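Local coordinates for protein heme oxygenase (mycobilin-producing) (Mycobacterium tuberculosis, PDB 6PLE) that degrades heme oxidatively, opening the porphyrin ring to mycobilins and releasing free iron when supplied with a suitable electron donor, at residues 2-7 with 54-59; 8-13 with 48-53. The protein carries 1 engineered substitution. All blocks are in the same frame, centred on the assembly; numbering follows the deposited sequence.

In the fold
Both contacts belong to one pair of neighbouring antiparallel strands, 3-9 and 51-57, which lie in the middle of a four-stranded sheet of order 36-42, 51-57, 3-9, 89-93. Contact 1 (2-7 with 54-59) covers the start of the first strand and the end of the second; contact 2 (8-13 with 48-53) continues the pairing to the other end, its centre about 18 Å away. Along the chain the order is 2-7, 8-13, 48-53, 54-59, so contact 2 falls within the span bounded by contact 1. The backbone hydrogen bond from Asn7 N to Val53 O, 3.0 Å, joins the two. Each contributes side chains to the biliverdin pocket on the central strands of this dimeric α/β-barrel fold.

Contact 1. Residues 2-7 with 54-59; sequences PVVKIN and VTHWES. With BLA (biliverdine IX alpha), chain C.
Strands 3-7 and 54-57 run antiparallel, their axes 4.7 Å apart at closest approach, with Val3-Trp57 and Lys5-Thr55 as hydrogen-bonded pairs alternating with Val4-His56 and Ile6-Val54, which are non-hydrogen-bonded. Side chains alternate accordingly. On one face the beta-branched residues suit an extended backbone: Val4 sends CG1 obliquely across to Val54 CG1 (3.9 Å), while its CG2 lies alongside His56, 3.4 Å from CD2. Ile6 runs side by side with Val54.

The other face is turned to the ligand. Thr55 places OG1 between its own backbone N and carbonyl carbon (chi1 78°), where it can donate to a lone pair of Lys5 O, in the carbonyl plane, at 3.3 Å; the same oxygen also accepts Thr55 N. Trp57 NE1 points to Thr55 OG1, modelled too close for the bond to be trusted in detail, and CG2 of the threonine meets biliverdin CAB at 3.3 Å. The amide of Asn7 gives ND2 to biliverdin OB in a nearly straight bond of 2.9 Å, while Trp57 CZ2 approaches CBB near the indole plane.

Lys5 NZ reaches salt bridges with Asp60 and Glu91. Ser59 N-caps helix 60-71, whose Ala62 and Phe63 pack on Trp57 and Lys5, while strands 36-42 and 89-93 flank the pair.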
loop_
_atom_site.group_PDB
_atom_site.type_symbol
_atom_site.label_atom_id
_atom_site.label_comp_id
_atom_site.label_asym_id
_atom_site.label_seq_id
_atom_site.Cartn_x
_atom_site.Cartn_y
_atom_site.Cartn_z
ATOM N N PRO A 2 15.898 10.563 -19.076
ATOM C CA PRO A 2 14.713 10.289 -18.261
ATOM C C PRO A 2 14.730 8.874 -17.677
ATOM O O PRO A 2 15.607 8.052 -17.960
ATOM C CB PRO A 2 13.545 10.460 -19.256
ATOM C CG PRO A 2 14.186 10.664 -20.649
ATOM C CD PRO A 2 15.641 10.288 -20.499
ATOM N N VAL A 3 13.750 8.605 -16.825
ATOM C CA VAL A 3 13.594 7.304 -16.207
ATOM C C VAL A 3 12.252 6.757 -16.636
ATOM O O VAL A 3 11.409 7.480 -17.169
ATOM C CB VAL A 3 13.713 7.392 -14.679
ATOM C CG1 VAL A 3 14.931 8.225 -14.332
ATOM C CG2 VAL A 3 12.482 8.060 -14.098
ATOM N N VAL A 4 12.058 5.462 -16.423
ATOM C CA VAL A 4 10.785 4.815 -16.721
ATOM C C VAL A 4 10.437 3.927 -15.548
ATOM O O VAL A 4 11.293 3.183 -15.065
ATOM C CB VAL A 4 10.826 3.991 -18.024
ATOM C CG1 VAL A 4 9.668 3.027 -18.068
ATOM C CG2 VAL A 4 10.768 4.893 -19.206
ATOM N N LYS A 5 9.201 4.021 -15.085
ATOM C CA LYS A 5 8.658 3.176 -14.037
ATOM C C LYS A 5 7.594 2.310 -14.671
ATOM O O LYS A 5 6.615 2.836 -15.200
ATOM C CB LYS A 5 8.010 4.006 -12.924
ATOM C CG LYS A 5 8.867 4.368 -11.726
ATOM C CD LYS A 5 10.169 5.013 -12.105
ATOM C CE LYS A 5 10.908 5.408 -10.853
ATOM N NZ LYS A 5 12.367 5.101 -10.869
ATOM N N ILE A 6 7.736 0.993 -14.565
ATOM C CA ILE A 6 6.722 0.083 -15.068
ATOM C C ILE A 6 6.058 -0.588 -13.885
ATOM O O ILE A 6 6.744 -1.038 -12.958
ATOM C CB ILE A 6 7.314 -0.945 -16.037
ATOM C CG1 ILE A 6 7.794 -0.206 -17.296
ATOM C CG2 ILE A 6 6.273 -2.011 -16.335
ATOM C CD1 ILE A 6 8.116 -1.126 -18.449
ATOM N N ASN A 7 4.727 -0.640 -13.909
ATOM C CA ASN A 7 3.937 -1.229 -12.831
ATOM C C ASN A 7 3.156 -2.405 -13.404
ATOM O O ASN A 7 2.207 -2.223 -14.170
ATOM C CB ASN A 7 3.018 -0.180 -12.185
ATOM C CG ASN A 7 2.052 -0.776 -11.162
ATOM O OD1 ASN A 7 2.126 -1.959 -10.804
ATOM N ND2 ASN A 7 1.128 0.056 -10.684
ATOM N N VAL A 54 3.197 2.020 -18.017
ATOM C CA VAL A 54 4.511 2.536 -18.384
ATOM C C VAL A 54 4.472 4.049 -18.252
ATOM O O VAL A 54 3.663 4.706 -18.912
ATOM C CB VAL A 54 4.904 2.122 -19.809
ATOM C CG1 VAL A 54 6.308 2.496 -20.075
ATOM C CG2 VAL A 54 4.678 0.625 -20.013
ATOM N N THR A 55 5.329 4.596 -17.389
ATOM C CA THR A 55 5.389 6.027 -17.096
ATOM C C THR A 55 6.809 6.517 -17.324
ATOM O O THR A 55 7.758 5.867 -16.891
ATOM C CB THR A 55 4.973 6.320 -15.637
ATOM O OG1 THR A 55 6.057 6.010 -14.748
ATOM C CG2 THR A 55 3.789 5.479 -15.227
ATOM N N HIS A 56 6.969 7.651 -18.002
ATOM C CA HIS A 56 8.281 8.279 -18.141
ATOM C C HIS A 56 8.351 9.506 -17.238
ATOM O O HIS A 56 7.323 10.087 -16.882
ATOM C CB HIS A 56 8.575 8.673 -19.596
ATOM C CG HIS A 56 8.373 7.558 -20.581
ATOM N ND1 HIS A 56 7.146 6.954 -20.787
ATOM C CD2 HIS A 56 9.241 6.941 -21.417
ATOM C CE1 HIS A 56 7.267 6.012 -21.704
ATOM N NE2 HIS A 56 8.529 5.980 -22.098
ATOM N N TRP A 57 9.572 9.862 -16.832
ATOM C CA TRP A 57 9.804 10.981 -15.933
ATOM C C TRP A 57 11.173 11.569 -16.226
ATOM O O TRP A 57 12.075 10.870 -16.691
ATOM C CB TRP A 57 9.734 10.588 -14.458
ATOM C CG TRP A 57 8.582 9.744 -14.086
ATOM C CD1 TRP A 57 8.440 8.403 -14.309
ATOM C CD2 TRP A 57 7.406 10.159 -13.393
ATOM N NE1 TRP A 57 7.242 7.958 -13.803
ATOM C CE2 TRP A 57 6.584 9.017 -13.240
ATOM C CE3 TRP A 57 6.956 11.387 -12.892
ATOM C CZ2 TRP A 57 5.346 9.073 -12.620
ATOM C CZ3 TRP A 57 5.733 11.429 -12.255
ATOM C CH2 TRP A 57 4.945 10.286 -12.116
ATOM N N GLU A 58 11.319 12.866 -15.942
ATOM C CA GLU A 58 12.588 13.540 -16.202
ATOM C C GLU A 58 13.697 12.992 -15.328
ATOM O O GLU A 58 14.872 12.992 -15.719
ATOM C CB GLU A 58 12.446 15.035 -15.949
ATOM C CG GLU A 58 11.388 15.709 -16.800
ATOM C CD GLU A 58 11.954 16.815 -17.668
ATOM O OE1 GLU A 58 11.374 17.924 -17.668
ATOM O OE2 GLU A 58 12.981 16.572 -18.342
ATOM N N SER A 59 13.342 12.541 -14.133
ATOM C CA SER A 59 14.305 12.123 -13.131
ATOM C C SER A 59 13.572 11.202 -12.168
ATOM O O SER A 59 12.355 11.053 -12.241
ATOM C CB SER A 59 14.899 13.342 -12.415
ATOM O OG SER A 59 14.042 13.739 -11.345
HETATM C CHA BLA C . -4.727 2.131 -10.428
HETATM N NA BLA C . -3.188 4.087 -11.082
HETATM C C1A BLA C . -4.402 3.512 -11.017
HETATM C C2A BLA C . -5.322 4.337 -11.571
HETATM C C3A BLA C . -4.659 5.453 -11.989
HETATM C C4A BLA C . -3.318 5.289 -11.676
HETATM C CMA BLA C . -5.282 6.654 -12.691
HETATM C CAA BLA C . -6.800 3.941 -11.646
HETATM C CBA BLA C . -7.569 4.439 -10.409
HETATM C CGA BLA C . -7.762 3.323 -9.377
HETATM O O1A BLA C . -8.285 2.215 -9.664
HETATM O O2A BLA C . -7.401 3.525 -8.198
HETATM C CHB BLA C . -2.097 6.217 -11.919
HETATM N NB BLA C . -0.611 4.151 -11.546
HETATM C C1B BLA C . -0.881 5.639 -11.868
HETATM C C2B BLA C . 0.473 6.240 -12.094
HETATM C C3B BLA C . 1.471 5.236 -11.928
HETATM C C4B BLA C . 0.885 3.908 -11.581
HETATM C CMB BLA C . 0.763 7.710 -12.451
HETATM O OB BLA C . 1.440 2.890 -11.367
HETATM C CAB BLA C . 2.969 5.451 -12.069
HETATM C CBB BLA C . 3.617 6.136 -11.147
HETATM N NC BLA C . -0.094 3.525 -8.456
HETATM C C1C BLA C . 1.182 4.390 -8.388
HETATM C C2C BLA C . 2.264 3.514 -7.849
HETATM C C3C BLA C . 1.750 2.206 -7.594
HETATM C C4C BLA C . 0.298 2.134 -7.932
HETATM C CMC BLA C . 3.704 3.975 -7.617
HETATM O OC BLA C . 1.280 5.528 -8.699
HETATM C CAC BLA C . 2.492 0.982 -7.040
HETATM C CBC BLA C . 3.520 0.457 -7.656
HETATM C CHD BLA C . -0.432 1.031 -7.817
HETATM N ND BLA C . -2.432 2.007 -9.281
HETATM C C1D BLA C . -1.825 0.941 -8.458
HETATM C C2D BLA C . -2.773 -0.203 -8.308
HETATM C C3D BLA C . -3.978 0.156 -9.073
HETATM C C4D BLA C . -3.799 1.518 -9.685
HETATM C CMD BLA C . -2.537 -1.506 -7.524
HETATM C CAD BLA C . -5.273 -0.621 -9.243
HETATM C CBD BLA C . -6.246 0.106 -8.307
HETATM C CGD BLA C . -7.556 -0.656 -8.186
HETATM O O1D BLA C . -7.549 -1.844 -7.784
HETATM O O2D BLA C . -8.638 -0.087 -8.481
#

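Contact 2. Residues 8-13 with 48-53. With BLA (biliverdine IX alpha), chain C.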
loop_
_atom_site.group_PDB
_atom_site.type_symbol
_atom_site.label_atom_id
_atom_site.label_comp_id
_atom_site.label_asym_id
_atom_site.label_seq_id
_atom_site.Cartn_x
_atom_site.Cartn_y
_atom_site.Cartn_z
ATOM N N ALA A 8 3.555 -3.614 -13.038
ATOM C CA ALA A 8 2.834 -4.798 -13.493
ATOM C C ALA A 8 1.666 -5.040 -12.547
ATOM O O ALA A 8 1.845 -5.537 -11.438
ATOM C CB ALA A 8 3.768 -5.998 -13.578
ATOM N N ILE A 9 0.463 -4.654 -12.961
ATOM C CA ILE A 9 -0.719 -4.784 -12.119
ATOM C C ILE A 9 -1.388 -6.126 -12.387
ATOM O O ILE A 9 -1.582 -6.508 -13.546
ATOM C CB ILE A 9 -1.691 -3.615 -12.358
ATOM C CG1 ILE A 9 -1.037 -2.283 -11.961
ATOM C CG2 ILE A 9 -2.948 -3.808 -11.558
ATOM C CD1 ILE A 9 -2.020 -1.111 -11.868
ATOM N N GLU A 10 -1.732 -6.848 -11.318
ATOM C CA GLU A 10 -2.430 -8.122 -11.421
ATOM C C GLU A 10 -3.916 -7.915 -11.176
ATOM O O GLU A 10 -4.304 -7.258 -10.209
ATOM C CB GLU A 10 -1.875 -9.151 -10.437
ATOM C CG GLU A 10 -0.353 -9.309 -10.456
ATOM C CD GLU A 10 0.196 -10.014 -9.212
ATOM O OE1 GLU A 10 1.422 -9.941 -8.977
ATOM O OE2 GLU A 10 -0.593 -10.637 -8.461
ATOM N N VAL A 11 -4.739 -8.484 -12.049
ATOM C CA VAL A 11 -6.185 -8.305 -12.031
ATOM C C VAL A 11 -6.807 -9.672 -12.247
ATOM O O VAL A 11 -6.437 -10.374 -13.199
ATOM C CB VAL A 11 -6.660 -7.327 -13.117
ATOM C CG1 VAL A 11 -6.472 -5.881 -12.665
ATOM C CG2 VAL A 11 -5.919 -7.588 -14.425
ATOM N N PRO A 12 -7.745 -10.097 -11.411
ATOM C CA PRO A 12 -8.383 -11.389 -11.650
ATOM C C PRO A 12 -9.073 -11.375 -13.001
ATOM O O PRO A 12 -9.316 -10.323 -13.598
ATOM C CB PRO A 12 -9.387 -11.515 -10.498
ATOM C CG PRO A 12 -9.682 -10.117 -10.105
ATOM C CD PRO A 12 -8.406 -9.335 -10.339
ATOM N N ALA A 13 -9.381 -12.570 -13.488
ATOM C CA ALA A 13 -9.929 -12.712 -14.826
ATOM C C ALA A 13 -11.187 -11.870 -14.998
ATOM O O ALA A 13 -12.064 -11.849 -14.130
ATOM C CB ALA A 13 -10.235 -14.179 -15.103
ATOM N N GLU A 48 1.619 -12.531 -21.495
ATOM C CA GLU A 48 1.363 -11.805 -20.268
ATOM C C GLU A 48 -0.119 -11.815 -19.895
ATOM O O GLU A 48 -1.002 -11.968 -20.747
ATOM C CB GLU A 48 1.917 -10.387 -20.410
ATOM C CG GLU A 48 3.287 -10.238 -19.746
ATOM C CD GLU A 48 3.170 -10.108 -18.241
ATOM O OE1 GLU A 48 4.127 -10.456 -17.508
ATOM O OE2 GLU A 48 2.092 -9.653 -17.795
ATOM N N GLU A 49 -0.368 -11.669 -18.592
ATOM C CA GLU A 49 -1.704 -11.514 -18.032
ATOM C C GLU A 49 -1.845 -10.270 -17.166
ATOM O O GLU A 49 -2.957 -9.966 -16.725
ATOM C CB GLU A 49 -2.081 -12.752 -17.205
ATOM C CG GLU A 49 -2.778 -13.845 -18.029
ATOM C CD GLU A 49 -2.307 -15.262 -17.691
ATOM O OE1 GLU A 49 -2.931 -16.226 -18.190
ATOM O OE2 GLU A 49 -1.319 -15.419 -16.933
ATOM N N ARG A 50 -0.761 -9.546 -16.927
ATOM C CA ARG A 50 -0.745 -8.354 -16.100
ATOM C C ARG A 50 -0.862 -7.094 -16.955
ATOM O O ARG A 50 -0.241 -7.005 -18.018
ATOM C CB ARG A 50 0.556 -8.300 -15.296
ATOM C CG ARG A 50 0.550 -9.116 -14.030
ATOM C CD ARG A 50 1.951 -9.168 -13.461
ATOM N NE ARG A 50 2.910 -9.567 -14.488
ATOM C CZ ARG A 50 4.228 -9.506 -14.336
ATOM N NH1 ARG A 50 4.746 -9.061 -13.195
ATOM N NH2 ARG A 50 5.030 -9.887 -15.316
ATOM N N TYR A 51 -1.651 -6.117 -16.483
ATOM C CA TYR A 51 -1.632 -4.782 -17.081
ATOM C C TYR A 51 -0.303 -4.120 -16.786
ATOM O O TYR A 51 0.229 -4.221 -15.678
ATOM C CB TYR A 51 -2.774 -3.913 -16.552
ATOM C CG TYR A 51 -4.046 -4.195 -17.257
ATOM C CD1 TYR A 51 -4.741 -5.348 -16.989
ATOM C CD2 TYR A 51 -4.513 -3.353 -18.265
ATOM C CE1 TYR A 51 -5.899 -5.649 -17.668
ATOM C CE2 TYR A 51 -5.665 -3.648 -18.955
ATOM C CZ TYR A 51 -6.349 -4.804 -18.654
ATOM O OH TYR A 51 -7.498 -5.130 -19.318
ATOM N N PHE A 52 0.266 -3.466 -17.788
ATOM C CA PHE A 52 1.470 -2.688 -17.557
ATOM C C PHE A 52 1.091 -1.223 -17.572
ATOM O O PHE A 52 0.304 -0.800 -18.420
ATOM C CB PHE A 52 2.546 -2.991 -18.585
ATOM C CG PHE A 52 3.334 -4.222 -18.266
ATOM C CD1 PHE A 52 2.730 -5.291 -17.621
ATOM C CD2 PHE A 52 4.673 -4.318 -18.611
ATOM C CE1 PHE A 52 3.435 -6.428 -17.327
ATOM C CE2 PHE A 52 5.389 -5.462 -18.318
ATOM C CZ PHE A 52 4.770 -6.519 -17.677
ATOM N N VAL A 53 1.597 -0.481 -16.593
ATOM C CA VAL A 53 1.559 0.971 -16.578
ATOM C C VAL A 53 2.969 1.434 -16.851
ATOM O O VAL A 53 3.840 1.298 -15.988
ATOM C CB VAL A 53 1.076 1.548 -15.240
ATOM C CG1 VAL A 53 0.729 3.034 -15.426
ATOM C CG2 VAL A 53 -0.094 0.762 -14.649
HETATM C CHA BLA C . -4.727 2.131 -10.428
HETATM N NA BLA C . -3.188 4.087 -11.082
HETATM C C1A BLA C . -4.402 3.512 -11.017
HETATM C C2A BLA C . -5.322 4.337 -11.571
HETATM C C3A BLA C . -4.659 5.453 -11.989
HETATM C C4A BLA C . -3.318 5.289 -11.676
HETATM C CMA BLA C . -5.282 6.654 -12.691
HETATM C CAA BLA C . -6.800 3.941 -11.646
HETATM C CBA BLA C . -7.569 4.439 -10.409
HETATM C CGA BLA C . -7.762 3.323 -9.377
HETATM O O1A BLA C . -8.285 2.215 -9.664
HETATM O O2A BLA C . -7.401 3.525 -8.198
HETATM C CHB BLA C . -2.097 6.217 -11.919
HETATM N NB BLA C . -0.611 4.151 -11.546
HETATM C C1B BLA C . -0.881 5.639 -11.868
HETATM C C2B BLA C . 0.473 6.240 -12.094
HETATM C C3B BLA C . 1.471 5.236 -11.928
HETATM C C4B BLA C . 0.885 3.908 -11.581
HETATM C CMB BLA C . 0.763 7.710 -12.451
HETATM O OB BLA C . 1.440 2.890 -11.367
HETATM C CAB BLA C . 2.969 5.451 -12.069
HETATM C CBB BLA C . 3.617 6.136 -11.147
HETATM N NC BLA C . -0.094 3.525 -8.456
HETATM C C1C BLA C . 1.182 4.390 -8.388
HETATM C C2C BLA C . 2.264 3.514 -7.849
HETATM C C3C BLA C . 1.750 2.206 -7.594
HETATM C C4C BLA C . 0.298 2.134 -7.932
HETATM C CMC BLA C . 3.704 3.975 -7.617
HETATM O OC BLA C . 1.280 5.528 -8.699
HETATM C CAC BLA C . 2.492 0.982 -7.040
HETATM C CBC BLA C . 3.520 0.457 -7.656
HETATM C CHD BLA C . -0.432 1.031 -7.817
HETATM N ND BLA C . -2.432 2.007 -9.281
HETATM C C1D BLA C . -1.825 0.941 -8.458
HETATM C C2D BLA C . -2.773 -0.203 -8.308
HETATM C C3D BLA C . -3.978 0.156 -9.073
HETATM C C4D BLA C . -3.799 1.518 -9.685
HETATM C CMD BLA C . -2.537 -1.506 -7.524
HETATM C CAD BLA C . -5.273 -0.621 -9.243
HETATM C CBD BLA C . -6.246 0.106 -8.307
HETATM C CGD BLA C . -7.556 -0.656 -8.186
HETATM O O1D BLA C . -7.549 -1.844 -7.784
HETATM O O2D BLA C . -8.638 -0.087 -8.481
#
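Ile9 and Tyr51 form a hydrogen-bonded antiparallel pair: Ile9 N donates to Tyr51 O at 2.8 Å, in the carbonyl plane, whereas the return bond from Tyr51 N to Ile9 O is weak. Ala8 and Phe52, next to them, are a non-hydrogen-bonded pair.

Packing is tight on both faces here. On that of Ile9, Tyr51 and Val53, Ile9 has CG1 anti to its carbonyl carbon (chi1 -63°) and extends CD1 obliquely over Val53 to within 3.9 Å of CG2; the same methyl touches biliverdin C3D at 3.6 Å. The other branch of Val53, CG1, faces C4B of the ligand. Branched aliphatic side chains suit this wall because they give a tetrapyrrole an apolar surface. Val11 brings CG2 to the edge of the Tyr51 ring, 3.6 Å from CD1, the two side chains crossing at about a right angle. Leu19 of helix 16-24 covers Ile9, Val11 and Tyr51, and the tyrosine hydroxyl is hydrogen-bonded to Glu20 of that helix. On the other face, buried Ala8 is small enough for the Arg50 guanidinium to lie across its methyl, CB 3.2 Å from NH1, and CB also meets Phe52 CE1 at 3.8 Å.

The looser side is acidic. Glu48 OE2 accepts Arg50 N at 3.0 Å; its OE1 forms a salt bridge with NH2, modelled implausibly short. Glu10 runs beside the arginine, CG to CG 3.7 Å, its carboxylate not in contact with the guanidinium. Exposed Glu49 lies at the margin.

An antiparallel sheet with helices packed on one face is characteristic of the ferredoxin-like α+β fold of the antibiotic biosynthesis monooxygenase family; in this heme-degrading member the tetrapyrrole sits between sheet and helices.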